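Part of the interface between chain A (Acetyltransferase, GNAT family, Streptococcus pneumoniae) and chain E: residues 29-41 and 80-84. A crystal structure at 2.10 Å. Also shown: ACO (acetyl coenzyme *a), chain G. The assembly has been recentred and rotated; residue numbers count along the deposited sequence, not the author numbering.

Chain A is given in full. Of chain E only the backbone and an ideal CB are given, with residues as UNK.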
# COMPACT_ATOMS: atom_id res chain seq x y z
N THR A 29 13.84 -0.11 -16.92
CA THR A 29 14.12 1.03 -16.03
C THR A 29 14.17 0.55 -14.61
O THR A 29 13.72 -0.60 -14.29
CB THR A 29 13.03 2.14 -16.11
OG1 THR A 29 11.87 1.74 -15.37
CG2 THR A 29 12.61 2.48 -17.55
N ASP A 30 14.66 1.42 -13.74
CA ASP A 30 14.48 1.20 -12.29
C ASP A 30 13.54 2.28 -11.66
O ASP A 30 13.69 2.63 -10.49
CB ASP A 30 15.84 1.09 -11.59
CG ASP A 30 16.75 2.27 -11.87
OD1 ASP A 30 16.37 3.19 -12.64
OD2 ASP A 30 17.87 2.27 -11.29
N PHE A 31 12.57 2.74 -12.45
CA PHE A 31 11.62 3.77 -12.04
C PHE A 31 10.45 3.25 -11.19
O PHE A 31 9.73 4.04 -10.55
CB PHE A 31 11.04 4.51 -13.26
CG PHE A 31 11.98 5.49 -13.89
CD1 PHE A 31 12.78 6.34 -13.13
CD2 PHE A 31 12.03 5.61 -15.27
CE1 PHE A 31 13.63 7.29 -13.76
CE2 PHE A 31 12.88 6.53 -15.89
CZ PHE A 31 13.68 7.36 -15.14
N THR A 32 10.25 1.93 -11.18
CA THR A 32 9.20 1.33 -10.37
C THR A 32 9.78 0.22 -9.50
O THR A 32 10.97 -0.03 -9.51
CB THR A 32 8.07 0.78 -11.26
OG1 THR A 32 8.47 -0.47 -11.86
CG2 THR A 32 7.71 1.82 -12.35
N SER A 33 8.93 -0.42 -8.72
CA SER A 33 9.40 -1.45 -7.78
C SER A 33 9.82 -2.73 -8.50
O SER A 33 10.55 -3.56 -7.94
CB SER A 33 8.33 -1.71 -6.73
OG SER A 33 7.17 -2.21 -7.39
N LEU A 34 9.38 -2.88 -9.76
CA LEU A 34 9.94 -3.88 -10.69
C LEU A 34 11.45 -3.72 -10.81
O LEU A 34 11.96 -2.60 -10.97
CB LEU A 34 9.30 -3.75 -12.06
CG LEU A 34 7.79 -4.08 -12.24
CD1 LEU A 34 7.39 -3.80 -13.70
CD2 LEU A 34 7.45 -5.51 -11.84
N ASP A 35 12.15 -4.84 -10.73
CA ASP A 35 13.59 -4.91 -10.94
C ASP A 35 13.96 -6.15 -11.73
O ASP A 35 13.10 -6.83 -12.27
CB ASP A 35 14.37 -4.82 -9.62
CG ASP A 35 14.23 -6.05 -8.72
OD1 ASP A 35 13.83 -7.16 -9.13
OD2 ASP A 35 14.55 -5.90 -7.54
N GLY A 36 15.26 -6.40 -11.83
CA GLY A 36 15.80 -7.48 -12.64
C GLY A 36 15.29 -8.87 -12.32
O GLY A 36 15.24 -9.72 -13.20
N ASP A 37 14.88 -9.10 -11.08
CA ASP A 37 14.23 -10.33 -10.69
C ASP A 37 12.89 -10.55 -11.45
O ASP A 37 12.38 -11.68 -11.52
CB ASP A 37 14.03 -10.40 -9.18
CG ASP A 37 15.32 -10.79 -8.42
OD1 ASP A 37 16.46 -10.54 -8.91
OD2 ASP A 37 15.20 -11.37 -7.32
N GLY A 38 12.31 -9.48 -11.99
CA GLY A 38 11.10 -9.60 -12.76
C GLY A 38 9.84 -9.67 -11.92
O GLY A 38 9.85 -9.39 -10.74
N ILE A 39 8.74 -10.04 -12.57
CA ILE A 39 7.42 -9.98 -11.96
C ILE A 39 7.18 -11.09 -10.91
O ILE A 39 6.32 -10.94 -10.05
CB ILE A 39 6.33 -9.98 -13.07
CG1 ILE A 39 4.96 -9.56 -12.50
CG2 ILE A 39 6.27 -11.31 -13.79
CD1 ILE A 39 4.85 -8.03 -12.20
N LEU A 40 7.95 -12.18 -10.97
CA LEU A 40 7.92 -13.22 -9.93
C LEU A 40 6.58 -14.02 -9.86
O LEU A 40 6.21 -14.58 -8.81
CB LEU A 40 8.29 -12.62 -8.57
CG LEU A 40 9.69 -11.98 -8.55
CD1 LEU A 40 9.88 -11.12 -7.32
CD2 LEU A 40 10.79 -13.05 -8.68
N LEU A 41 5.88 -14.08 -10.99
CA LEU A 41 4.60 -14.75 -11.12
C LEU A 41 4.66 -15.62 -12.35
O LEU A 41 5.10 -15.18 -13.41
CB LEU A 41 3.47 -13.73 -11.29
CG LEU A 41 2.93 -12.95 -10.10
CD1 LEU A 41 1.80 -12.02 -10.56
CD2 LEU A 41 2.41 -13.87 -9.01
N UNK E 80 8.66 -7.10 0.09
CA UNK E 80 9.95 -7.81 -0.01
C UNK E 80 10.84 -7.40 -1.17
O UNK E 80 12.03 -7.66 -1.13
CB UNK E 80 9.69 -9.31 -0.12
N UNK E 81 10.29 -6.75 -2.19
CA UNK E 81 11.10 -6.27 -3.31
C UNK E 81 12.16 -5.27 -2.85
O UNK E 81 11.92 -4.49 -1.93
CB UNK E 81 10.20 -5.63 -4.37
N UNK E 82 13.31 -5.30 -3.51
CA UNK E 82 14.49 -4.56 -3.08
C UNK E 82 14.26 -3.04 -3.12
O UNK E 82 14.88 -2.31 -2.36
CB UNK E 82 15.68 -4.93 -3.96
N UNK E 83 13.39 -2.59 -4.03
CA UNK E 83 13.03 -1.17 -4.17
C UNK E 83 12.52 -0.57 -2.85
O UNK E 83 12.85 0.55 -2.50
CB UNK E 83 11.96 -1.01 -5.26
N UNK E 84 11.78 -1.36 -2.09
CA UNK E 84 11.01 -0.88 -0.94
C UNK E 84 11.13 -1.76 0.31
O UNK E 84 10.43 -1.52 1.29
CB UNK E 84 9.54 -0.77 -1.33
N1A ACO G . 10.58 15.30 -18.52
C2A ACO G . 9.35 15.81 -18.72
N3A ACO G . 8.49 15.31 -19.63
C4A ACO G . 8.84 14.26 -20.40
C5A ACO G . 10.15 13.64 -20.24
C6A ACO G . 11.03 14.23 -19.22
N6A ACO G . 12.26 13.72 -19.02
N7A ACO G . 10.23 12.64 -21.13
C8A ACO G . 9.03 12.63 -21.80
N9A ACO G . 8.21 13.60 -21.36
C1B ACO G . 6.82 13.97 -21.75
C2B ACO G . 6.42 13.92 -23.22
O2B ACO G . 6.74 15.14 -23.90
C3B ACO G . 4.93 13.76 -23.09
O3B ACO G . 4.26 14.94 -22.69
P3B ACO G . 3.34 15.82 -23.66
O7A ACO G . 4.49 16.42 -24.46
O8A ACO G . 2.57 16.78 -22.79
O9A ACO G . 2.42 14.87 -24.39
C4B ACO G . 4.79 12.85 -21.88
O4B ACO G . 5.92 13.11 -21.06
C5B ACO G . 4.72 11.39 -22.31
O5B ACO G . 3.34 11.14 -22.61
P1A ACO G . 2.96 9.78 -23.38
O1A ACO G . 3.84 9.60 -24.59
O2A ACO G . 1.45 9.79 -23.49
O3A ACO G . 3.50 8.70 -22.31
P2A ACO G . 4.45 7.38 -22.56
O4A ACO G . 5.93 7.68 -22.82
O5A ACO G . 3.66 6.54 -23.53
O6A ACO G . 4.31 6.79 -21.05
CBP ACO G . 5.51 6.43 -18.95
CCP ACO G . 4.95 7.42 -19.95
CDP ACO G . 6.06 7.23 -17.76
CEP ACO G . 4.37 5.49 -18.53
CAP ACO G . 6.63 5.62 -19.60
OAP ACO G . 7.77 6.46 -19.91
C9P ACO G . 7.06 4.46 -18.72
O9P ACO G . 6.44 3.41 -18.77
N8P ACO G . 8.12 4.62 -17.94
C7P ACO G . 8.70 3.59 -17.07
C6P ACO G . 7.75 3.10 -15.98
C5P ACO G . 7.23 4.25 -15.16
O5P ACO G . 8.01 5.03 -14.67
N4P ACO G . 5.91 4.34 -15.01
C3P ACO G . 5.26 5.38 -14.23
C2P ACO G . 5.42 5.21 -12.73
S1P ACO G . 4.61 3.72 -12.21
C ACO G . 3.12 4.01 -11.65
O ACO G . 2.37 4.40 -12.51
CH3 ACO G . 2.81 3.77 -10.18

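Position 80 lies beyond the reach of the chain A segment: its ideal CB has no atom of that segment within 5.5 Å. With phi/psi of -96/-18 and no partner, the geometry selects little, and almost any side chain would do. The deposited residue is Q80(E), which makes no contact here.

Position 81 points its CA-to-CB bond toward chain A, and the ideal CB sits 4.1 Å from the O of S33(A). Farther along, the carbonyl O atoms of G38(A) and I39(A) lie within reach of a long side chain, with the leucine side chains of L34(A) and L40(A) close by. A long side chain ending in a donor would suit, lysine or arginine above all; a short one would not reach these carbonyls. The residue is R81(E), extended (m, t, t). Its NH1 donates to O of G38(A) at 3.1 Å (149°), and its NH2 makes a weak bond to O of I39(A) at 3.3 Å. Both acceptors lie at the guanidinium edge, while CD1 of L40(A) and CD2 of L34(A) cover opposite faces. Water 1 adds a bridge: it donates to OD1 of D35(A) at 2.6 Å and to O of G38(A) at 2.9 Å, and accepts a weak bond from NH1 of R81(E) at 2.7 Å.

Position 82 points sideways, its ideal CB 3.9 Å from OD2 of D35(A). With D37(A) carrying a second carboxylate on the same turn, a basic side chain is favoured, though a neutral polar one could also fit. It is K82(E), whose NZ forms a salt bridge with OD1 of D37(A) at 3.6 Å; OD2 of D35(A) is farther from NZ, at 4.5 Å.

Position 83 faces chain A directly, with its ideal CB 3.6 Å from CA of S33(A) and 4.5 Å from O of T32(A). The backbone carbonyls of T32(A) and L34(A) offer acceptors, so a flexible donor such as arginine or lysine suits; a planar group with several N-H could serve more than one. R83(E) bends back through chi2 and chi3, both p. Its NE donates to O of T32(A) at 2.6 Å and 164°, while NH1 adds weak bonds to O of T32(A) at 3.1 Å and to O of L34(A) at 2.9 Å.

Position 84 points sideways with nothing within 5.5 Å of its ideal CB, so many residues are compatible. V84(E) stays peripheral.

Chain E 80-84: QRKRV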
# COMPACT_ATOMS: atom_id res chain seq x y z
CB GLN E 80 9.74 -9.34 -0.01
CG GLN E 80 9.01 -9.86 1.25
CD GLN E 80 9.68 -9.42 2.53
OE1 GLN E 80 10.91 -9.44 2.65
NE2 GLN E 80 8.87 -8.99 3.50
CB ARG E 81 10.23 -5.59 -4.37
CG ARG E 81 9.31 -6.53 -5.08
CD ARG E 81 8.62 -5.85 -6.25
NE ARG E 81 7.51 -6.68 -6.74
CZ ARG E 81 7.56 -7.49 -7.79
NH1 ARG E 81 8.66 -7.60 -8.52
NH2 ARG E 81 6.50 -8.21 -8.12
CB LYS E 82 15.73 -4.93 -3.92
CG LYS E 82 15.83 -6.43 -4.29
CD LYS E 82 17.27 -6.93 -4.67
CE LYS E 82 17.24 -8.32 -5.45
NZ LYS E 82 18.17 -8.34 -6.66
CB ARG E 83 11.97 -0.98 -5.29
CG ARG E 83 11.71 0.48 -5.71
CD ARG E 83 12.86 1.03 -6.57
NE ARG E 83 12.95 0.31 -7.84
CZ ARG E 83 14.00 -0.40 -8.28
NH1 ARG E 83 13.90 -1.03 -9.43
NH2 ARG E 83 15.14 -0.44 -7.62
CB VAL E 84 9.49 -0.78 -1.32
CG1 VAL E 84 9.26 0.29 -2.37
CG2 VAL E 84 8.94 -2.14 -1.76
O HOH W 1 11.28 -7.67 -8.93
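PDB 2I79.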